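Local coordinates for protein DynE8 (PDB 4AMM) that forms the acyltransferase domain of an iterative polyketide synthase in enediyne biosynthesis, and probably loads acyl units for growth of the polyketide chain, at residues A[197-209]-A[282-296]. Residues are numbered along the deposited sequence; the frame is centred on the assembly and turned at random.
Sequences LARARGEAMSAAT and MAPAAEALRRAAGRL
Two antiparallel helices pack through small alanine faces in the acyltransferase domain, and Ala204 meets Ala285 where they lie closest. The CA atoms of Ala204 and Ala285 are 4.8 Å apart. The segment axes approach to 8.3 Å at an angle of 154°. Methyl groups make this closeness possible. CB of Ala285 sits 3.5 Å from the carbonyl O of Ala204. CB of Ala204 rests against both the carbonyl O of Ala285 and CB of Ala288. Further along, the CB atoms of Ala200 and Ala292 touch at 3.6 Å.

Leu289 packs beside this row. Its CG is anti to the backbone N (chi1 -174°), and CD1 lies 3.8 Å from both CD1 of Leu197 and CB of Arg201. The two leucine side chains cross at about a right angle. Leu197 CD1 also reaches CB of Ala292 and Ala293, while its CB meets CD1 of Leu296.

Arg201 links this packing to the probable active site of the acyltransferase fold. The arginine chain is extended past Leu289. Its NH2 hydrogen-bonds OG of Ser176, the serine of a GxSxG sequence consistent with the nucleophile elbow of this family, and its NH1 bonds Gln148 OE1. These two hydrogen bonds hold the end of the buried side chain. Met205 SD lies 3.4 Å above the plane of the Arg201 guanidinium, over one face and offset toward the rim.

At the other end, Met282 occupies the N-cap position of helix 283-294. Its chain bends at chi2 and chi3, bringing CE to 4.0 Å from Met205 CG. The two methionines cross at about a right angle. Met282 SD lies 4.2 Å from CG2 of Thr209, whose OG1 hydrogen-bonds Ala211 O and Ser213 OG.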
ATOM      1  N   LEU A 197     -15.251 -12.463   6.543  1.00 15.98           N
ATOM      2  CA  LEU A 197     -15.915 -11.756   5.470  1.00 14.04           C
ATOM      3  C   LEU A 197     -15.058 -11.814   4.203  1.00 15.28           C
ATOM      4  O   LEU A 197     -15.618 -11.950   3.105  1.00 14.68           O
ATOM      5  CB  LEU A 197     -16.195 -10.308   5.856  1.00 15.66           C
ATOM      6  CG  LEU A 197     -16.871  -9.439   4.828  1.00 16.84           C
ATOM      7  CD1 LEU A 197     -18.247 -10.004   4.463  1.00 19.19           C
ATOM      8  CD2 LEU A 197     -16.956  -8.042   5.379  1.00 19.96           C
ATOM      9  N   ALA A 198     -13.768 -11.695   4.337  1.00 14.85           N
ATOM     10  CA  ALA A 198     -12.875 -11.864   3.148  1.00 15.10           C
ATOM     11  C   ALA A 198     -13.027 -13.229   2.488  1.00 15.39           C
ATOM     12  O   ALA A 198     -12.993 -13.299   1.299  1.00 13.70           O
ATOM     13  CB  ALA A 198     -11.422 -11.594   3.512  1.00 16.27           C
ATOM     14  N   ARG A 199     -13.177 -14.300   3.260  1.00 16.34           N
ATOM     15  CA  ARG A 199     -13.332 -15.659   2.692  1.00 16.19           C
ATOM     16  C   ARG A 199     -14.678 -15.622   1.956  1.00 16.30           C
ATOM     17  O   ARG A 199     -14.745 -16.124   0.839  1.00 16.40           O
ATOM     18  CB  ARG A 199     -13.420 -16.669   3.840  1.00 18.98           C
ATOM     19  CG  ARG A 199     -12.208 -16.919   4.578  1.00 22.23           C
ATOM     20  CD  ARG A 199     -12.389 -18.194   5.532  1.00 32.85           C
ATOM     21  NE  ARG A 199     -11.162 -18.309   6.302  1.00 39.18           N
ATOM     22  CZ  ARG A 199      -9.990 -18.650   5.771  1.00 44.03           C
ATOM     23  NH1 ARG A 199      -9.912 -18.970   4.468  1.00 41.80           N
ATOM     24  NH2 ARG A 199      -8.903 -18.692   6.551  1.00 48.27           N
ATOM     25  N   ALA A 200     -15.724 -15.056   2.510  1.00 16.23           N
ATOM     26  CA  ALA A 200     -17.016 -15.090   1.826  1.00 15.81           C
ATOM     27  C   ALA A 200     -16.951 -14.270   0.524  1.00 16.98           C
ATOM     28  O   ALA A 200     -17.575 -14.643  -0.502  1.00 17.77           O
ATOM     29  CB  ALA A 200     -18.124 -14.566   2.797  1.00 17.57           C
ATOM     30  N   ARG A 201     -16.263 -13.158   0.569  1.00 14.90           N
ATOM     31  CA  ARG A 201     -16.192 -12.222  -0.550  1.00 13.86           C
ATOM     32  C   ARG A 201     -15.401 -12.901  -1.655  1.00 14.90           C
ATOM     33  O   ARG A 201     -15.811 -12.854  -2.829  1.00 15.41           O
ATOM     34  CB  ARG A 201     -15.479 -10.945  -0.113  1.00 14.42           C
ATOM     35  CG  ARG A 201     -15.422  -9.816  -1.167  1.00 13.82           C
ATOM     36  CD  ARG A 201     -14.712  -8.615  -0.538  1.00 14.45           C
ATOM     37  NE  ARG A 201     -14.776  -7.391  -1.364  1.00 14.54           N
ATOM     38  CZ  ARG A 201     -13.908  -7.119  -2.338  1.00 15.29           C
ATOM     39  NH1 ARG A 201     -12.983  -7.995  -2.725  1.00 14.66           N
ATOM     40  NH2 ARG A 201     -13.983  -5.939  -2.946  1.00 16.10           N
ATOM     41  N   GLY A 202     -14.297 -13.559  -1.353  1.00 14.68           N
ATOM     42  CA  GLY A 202     -13.546 -14.244  -2.391  1.00 13.94           C
ATOM     43  C   GLY A 202     -14.314 -15.405  -2.953  1.00 14.88           C
ATOM     44  O   GLY A 202     -14.308 -15.608  -4.202  1.00 16.19           O
ATOM     45  N   GLU A 203     -15.048 -16.133  -2.127  1.00 17.12           N
ATOM     46  CA  GLU A 203     -15.901 -17.245  -2.678  1.00 16.82           C
ATOM     47  C   GLU A 203     -16.964 -16.637  -3.622  1.00 17.18           C
ATOM     48  O   GLU A 203     -17.137 -17.128  -4.772  1.00 18.70           O
ATOM     49  CB  GLU A 203     -16.512 -18.013  -1.518  1.00 18.74           C
ATOM     50  CG  GLU A 203     -17.508 -19.141  -1.959  1.00 24.59           C
ATOM     51  CD  GLU A 203     -18.294 -19.790  -0.781  1.00 32.83           C
ATOM     52  OE1 GLU A 203     -19.234 -19.170  -0.240  1.00 35.01           O
ATOM     53  OE2 GLU A 203     -17.947 -20.921  -0.381  1.00 38.57           O
ATOM     54  N   ALA A 204     -17.607 -15.539  -3.210  1.00 16.79           N
ATOM     55  CA  ALA A 204     -18.736 -14.958  -4.069  1.00 17.57           C
ATOM     56  C   ALA A 204     -18.116 -14.468  -5.396  1.00 17.70           C
ATOM     57  O   ALA A 204     -18.640 -14.727  -6.491  1.00 19.66           O
ATOM     58  CB  ALA A 204     -19.438 -13.821  -3.343  1.00 20.27           C
ATOM     59  N   MET A 205     -16.998 -13.785  -5.332  1.00 16.20           N
ATOM     60  CA  MET A 205     -16.410 -13.155  -6.509  1.00 16.50           C
ATOM     61  C   MET A 205     -15.761 -14.161  -7.450  1.00 17.25           C
ATOM     62  O   MET A 205     -15.530 -13.832  -8.608  1.00 17.29           O
ATOM     63  CB  MET A 205     -15.383 -12.109  -6.130  1.00 15.79           C
ATOM     64  CG  MET A 205     -16.078 -10.889  -5.442  1.00 16.96           C
ATOM     65  SD  MET A 205     -15.023  -9.602  -4.881  1.00 16.99           S
ATOM     66  CE  MET A 205     -14.454  -8.984  -6.447  1.00 20.37           C
ATOM     67  N   SER A 206     -15.453 -15.376  -6.991  1.00 16.67           N
ATOM     68  CA  SER A 206     -14.823 -16.400  -7.853  1.00 15.84           C
ATOM     69  C   SER A 206     -15.848 -17.074  -8.783  1.00 16.47           C
ATOM     70  O   SER A 206     -15.439 -17.602  -9.751  1.00 16.60           O
ATOM     71  CB  SER A 206     -14.176 -17.475  -6.974  1.00 18.72           C
ATOM     72  OG  SER A 206     -15.136 -18.308  -6.358  1.00 23.67           O
ATOM     73  N   ALA A 207     -17.132 -16.959  -8.519  1.00 15.13           N
ATOM     74  CA  ALA A 207     -18.193 -17.511  -9.428  1.00 15.61           C
ATOM     75  C   ALA A 207     -18.009 -16.961 -10.826  1.00 15.67           C
ATOM     76  O   ALA A 207     -17.664 -15.777 -10.997  1.00 15.93           O
ATOM     77  CB  ALA A 207     -19.554 -17.152  -8.887  1.00 17.17           C
ATOM     78  N   ALA A 208     -18.250 -17.743 -11.874  1.00 14.90           N
ATOM     79  CA  ALA A 208     -18.116 -17.236 -13.201  1.00 14.38           C
ATOM     80  C   ALA A 208     -19.072 -16.134 -13.501  1.00 13.43           C
ATOM     81  O   ALA A 208     -20.221 -16.123 -12.982  1.00 15.02           O
ATOM     82  CB  ALA A 208     -18.376 -18.450 -14.177  1.00 18.10           C
ATOM     83  N   THR A 209     -18.646 -15.185 -14.311  1.00 12.98           N
ATOM     84  CA  THR A 209     -19.551 -14.195 -14.834  1.00 13.42           C
ATOM     85  C   THR A 209     -20.481 -14.852 -15.891  1.00 12.66           C
ATOM     86  O   THR A 209     -20.163 -15.970 -16.395  1.00 13.45           O
ATOM     87  CB  THR A 209     -18.784 -13.000 -15.426  1.00 12.28           C
ATOM     88  OG1 THR A 209     -17.772 -13.385 -16.376  1.00 12.31           O
ATOM     89  CG2 THR A 209     -18.132 -12.162 -14.322  1.00 14.15           C
ATOM     90  N   MET A 282     -20.483  -8.194 -11.877  1.00 10.84           N
ATOM     91  CA  MET A 282     -20.336  -8.657 -10.482  1.00 11.58           C
ATOM     92  C   MET A 282     -21.613  -8.520  -9.648  1.00 11.76           C
ATOM     93  O   MET A 282     -21.521  -8.921  -8.468  1.00 13.68           O
ATOM     94  CB  MET A 282     -19.145  -7.938  -9.794  1.00 12.36           C
ATOM     95  CG  MET A 282     -17.831  -8.053 -10.518  1.00 13.35           C
ATOM     96  SD  MET A 282     -17.313  -9.787 -10.962  1.00 15.46           S
ATOM     97  CE  MET A 282     -17.153 -10.258  -9.279  1.00 16.53           C
ATOM     98  N   ALA A 283     -22.723  -8.141 -10.248  1.00 12.41           N
ATOM     99  CA  ALA A 283     -23.934  -7.992  -9.408  1.00 13.96           C
ATOM    100  C   ALA A 283     -24.363  -9.312  -8.702  1.00 14.43           C
ATOM    101  O   ALA A 283     -24.747  -9.259  -7.554  1.00 14.69           O
ATOM    102  CB  ALA A 283     -25.057  -7.442 -10.282  1.00 15.75           C
ATOM    103  N   PRO A 284     -24.239 -10.471  -9.352  1.00 14.69           N
ATOM    104  CA  PRO A 284     -24.591 -11.721  -8.634  1.00 15.52           C
ATOM    105  C   PRO A 284     -23.731 -11.924  -7.399  1.00 16.40           C
ATOM    106  O   PRO A 284     -24.220 -12.308  -6.228  1.00 17.91           O
ATOM    107  CB  PRO A 284     -24.355 -12.824  -9.710  1.00 16.50           C
ATOM    108  CG  PRO A 284     -24.583 -12.197 -10.935  1.00 17.07           C
ATOM    109  CD  PRO A 284     -23.935 -10.766 -10.749  1.00 16.81           C
ATOM    110  N   ALA A 285     -22.414 -11.684  -7.494  1.00 14.68           N
ATOM    111  CA  ALA A 285     -21.496 -11.771  -6.363  1.00 15.36           C
ATOM    112  C   ALA A 285     -21.820 -10.767  -5.260  1.00 15.53           C
ATOM    113  O   ALA A 285     -21.723 -11.113  -4.059  1.00 16.63           O
ATOM    114  CB  ALA A 285     -20.062 -11.589  -6.808  1.00 14.60           C
ATOM    115  N   ALA A 286     -22.271  -9.579  -5.643  1.00 15.84           N
ATOM    116  CA  ALA A 286     -22.647  -8.586  -4.646  1.00 16.51           C
ATOM    117  C   ALA A 286     -23.819  -9.041  -3.814  1.00 17.90           C
ATOM    118  O   ALA A 286     -23.897  -8.721  -2.622  1.00 17.50           O
ATOM    119  CB  ALA A 286     -22.948  -7.243  -5.375  1.00 16.45           C
ATOM    120  N   GLU A 287     -24.773  -9.743  -4.421  1.00 18.68           N
ATOM    121  CA  GLU A 287     -25.892 -10.304  -3.641  1.00 20.80           C
ATOM    122  C   GLU A 287     -25.478 -11.339  -2.631  1.00 22.27           C
ATOM    123  O   GLU A 287     -25.999 -11.399  -1.491  1.00 22.64           O
ATOM    124  CB  GLU A 287     -26.921 -10.858  -4.642  1.00 23.10           C
ATOM    125  CG  GLU A 287     -28.252 -11.400  -3.970  1.00 32.64           C
ATOM    126  CD  GLU A 287     -29.290 -12.000  -4.981  1.00 41.42           C
ATOM    127  OE1 GLU A 287     -28.908 -12.481  -6.076  1.00 42.65           O
ATOM    128  OE2 GLU A 287     -30.509 -11.998  -4.644  1.00 45.38           O
ATOM    129  N   ALA A 288     -24.554 -12.200  -2.994  1.00 20.84           N
ATOM    130  CA  ALA A 288     -24.071 -13.177  -2.062  1.00 21.12           C
ATOM    131  C   ALA A 288     -23.265 -12.489  -0.928  1.00 20.33           C
ATOM    132  O   ALA A 288     -23.417 -12.773   0.307  1.00 21.38           O
ATOM    133  CB  ALA A 288     -23.165 -14.242  -2.777  1.00 21.93           C
ATOM    134  N   LEU A 289     -22.447 -11.496  -1.259  1.00 18.22           N
ATOM    135  CA  LEU A 289     -21.739 -10.738  -0.257  1.00 19.21           C
ATOM    136  C   LEU A 289     -22.714 -10.058   0.675  1.00 19.30           C
ATOM    137  O   LEU A 289     -22.421  -9.999   1.908  1.00 19.31           O
ATOM    138  CB  LEU A 289     -20.810  -9.735  -0.925  1.00 18.34           C
ATOM    139  CG  LEU A 289     -19.929  -8.986   0.027  1.00 21.65           C
ATOM    140  CD1 LEU A 289     -18.999  -9.933   0.785  1.00 20.49           C
ATOM    141  CD2 LEU A 289     -19.181  -7.922  -0.678  1.00 22.22           C
ATOM    142  N   ARG A 290     -23.839  -9.558   0.149  1.00 18.90           N
ATOM    143  CA  ARG A 290     -24.796  -8.924   1.075  1.00 18.24           C
ATOM    144  C   ARG A 290     -25.199  -9.896   2.181  1.00 19.92           C
ATOM    145  O   ARG A 290     -25.349  -9.482   3.355  1.00 20.55           O
ATOM    146  CB  ARG A 290     -26.026  -8.504   0.310  1.00 17.63           C
ATOM    147  CG  ARG A 290     -27.056  -7.763   1.212  1.00 22.26           C
ATOM    148  CD  ARG A 290     -28.277  -7.325   0.425  1.00 26.01           C
ATOM    149  NE  ARG A 290     -28.045  -6.135  -0.399  1.00 28.87           N
ATOM    150  CZ  ARG A 290     -28.119  -4.881   0.048  1.00 28.65           C
ATOM    151  NH1 ARG A 290     -28.382  -4.660   1.343  1.00 31.55           N
ATOM    152  NH2 ARG A 290     -27.894  -3.866  -0.777  1.00 35.23           N
ATOM    153  N   ARG A 291     -25.404 -11.144   1.840  1.00 20.38           N
ATOM    154  CA  ARG A 291     -25.824 -12.093   2.910  1.00 21.34           C
ATOM    155  C   ARG A 291     -24.769 -12.217   3.984  1.00 22.87           C
ATOM    156  O   ARG A 291     -25.111 -12.252   5.209  1.00 22.93           O
ATOM    157  CB  ARG A 291     -26.131 -13.462   2.340  1.00 22.75           C
ATOM    158  CG  ARG A 291     -27.258 -13.400   1.294  1.00 23.46           C
ATOM    159  CD  ARG A 291     -27.793 -14.820   0.934  1.00 30.89           C
ATOM    160  NE  ARG A 291     -26.738 -15.655   0.315  1.00 30.88           N
ATOM    161  CZ  ARG A 291     -26.503 -15.780  -0.994  1.00 33.55           C
ATOM    162  NH1 ARG A 291     -27.214 -15.102  -1.876  1.00 31.60           N
ATOM    163  NH2 ARG A 291     -25.501 -16.564  -1.408  1.00 33.65           N
ATOM    164  N   ALA A 292     -23.513 -12.326   3.588  1.00 19.01           N
ATOM    165  CA  ALA A 292     -22.439 -12.520   4.553  1.00 19.78           C
ATOM    166  C   ALA A 292     -22.268 -11.261   5.379  1.00 19.67           C
ATOM    167  O   ALA A 292     -22.157 -11.294   6.624  1.00 22.75           O
ATOM    168  CB  ALA A 292     -21.144 -12.932   3.876  1.00 20.58           C
ATOM    169  N   ALA A 293     -22.318 -10.119   4.721  1.00 18.64           N
ATOM    170  CA  ALA A 293     -22.052  -8.859   5.456  1.00 19.66           C
ATOM    171  C   ALA A 293     -23.138  -8.456   6.439  1.00 20.58           C
ATOM    172  O   ALA A 293     -22.857  -7.843   7.449  1.00 21.13           O
ATOM    173  CB  ALA A 293     -21.791  -7.672   4.453  1.00 18.89           C
ATOM    174  N   GLY A 294     -24.363  -8.831   6.144  1.00 20.45           N
ATOM    175  CA  GLY A 294     -25.470  -8.322   6.936  1.00 22.58           C
ATOM    176  C   GLY A 294     -25.589  -9.031   8.259  1.00 25.22           C
ATOM    177  O   GLY A 294     -26.323  -8.559   9.104  1.00 28.58           O
ATOM    178  N   ARG A 295     -24.892 -10.148   8.402  1.00 24.60           N
ATOM    179  CA  ARG A 295     -24.858 -10.975   9.612  1.00 26.74           C
ATOM    180  C   ARG A 295     -23.814 -10.517  10.630  1.00 27.78           C
ATOM    181  O   ARG A 295     -23.704 -11.125  11.725  1.00 29.11           O
ATOM    182  CB  ARG A 295     -24.555 -12.427   9.239  1.00 27.73           C
ATOM    183  CG  ARG A 295     -25.629 -13.158   8.421  1.00 31.65           C
ATOM    184  CD  ARG A 295     -25.062 -14.439   7.816  1.00 37.59           C
ATOM    185  NE  ARG A 295     -26.046 -15.108   6.952  1.00 41.55           N
ATOM    186  CZ  ARG A 295     -25.719 -15.846   5.892  1.00 44.93           C
ATOM    187  NH1 ARG A 295     -24.435 -16.004   5.537  1.00 49.28           N
ATOM    188  NH2 ARG A 295     -26.672 -16.423   5.174  1.00 45.99           N
ATOM    189  N   LEU A 296     -23.083  -9.441  10.346  1.00 24.41           N
ATOM    190  CA  LEU A 296     -21.925  -9.115  11.214  1.00 22.88           C
ATOM    191  C   LEU A 296     -22.212  -7.929  12.090  1.00 21.86           C
ATOM    192  O   LEU A 296     -22.928  -7.001  11.717  1.00 24.62           O
ATOM    193  CB  LEU A 296     -20.646  -8.771  10.355  1.00 23.51           C
ATOM    194  CG  LEU A 296     -20.302  -9.955   9.480  1.00 23.82           C
ATOM    195  CD1 LEU A 296     -19.253  -9.501   8.480  1.00 24.91           C
ATOM    196  CD2 LEU A 296     -19.863 -11.123  10.236  1.00 27.15           C
TER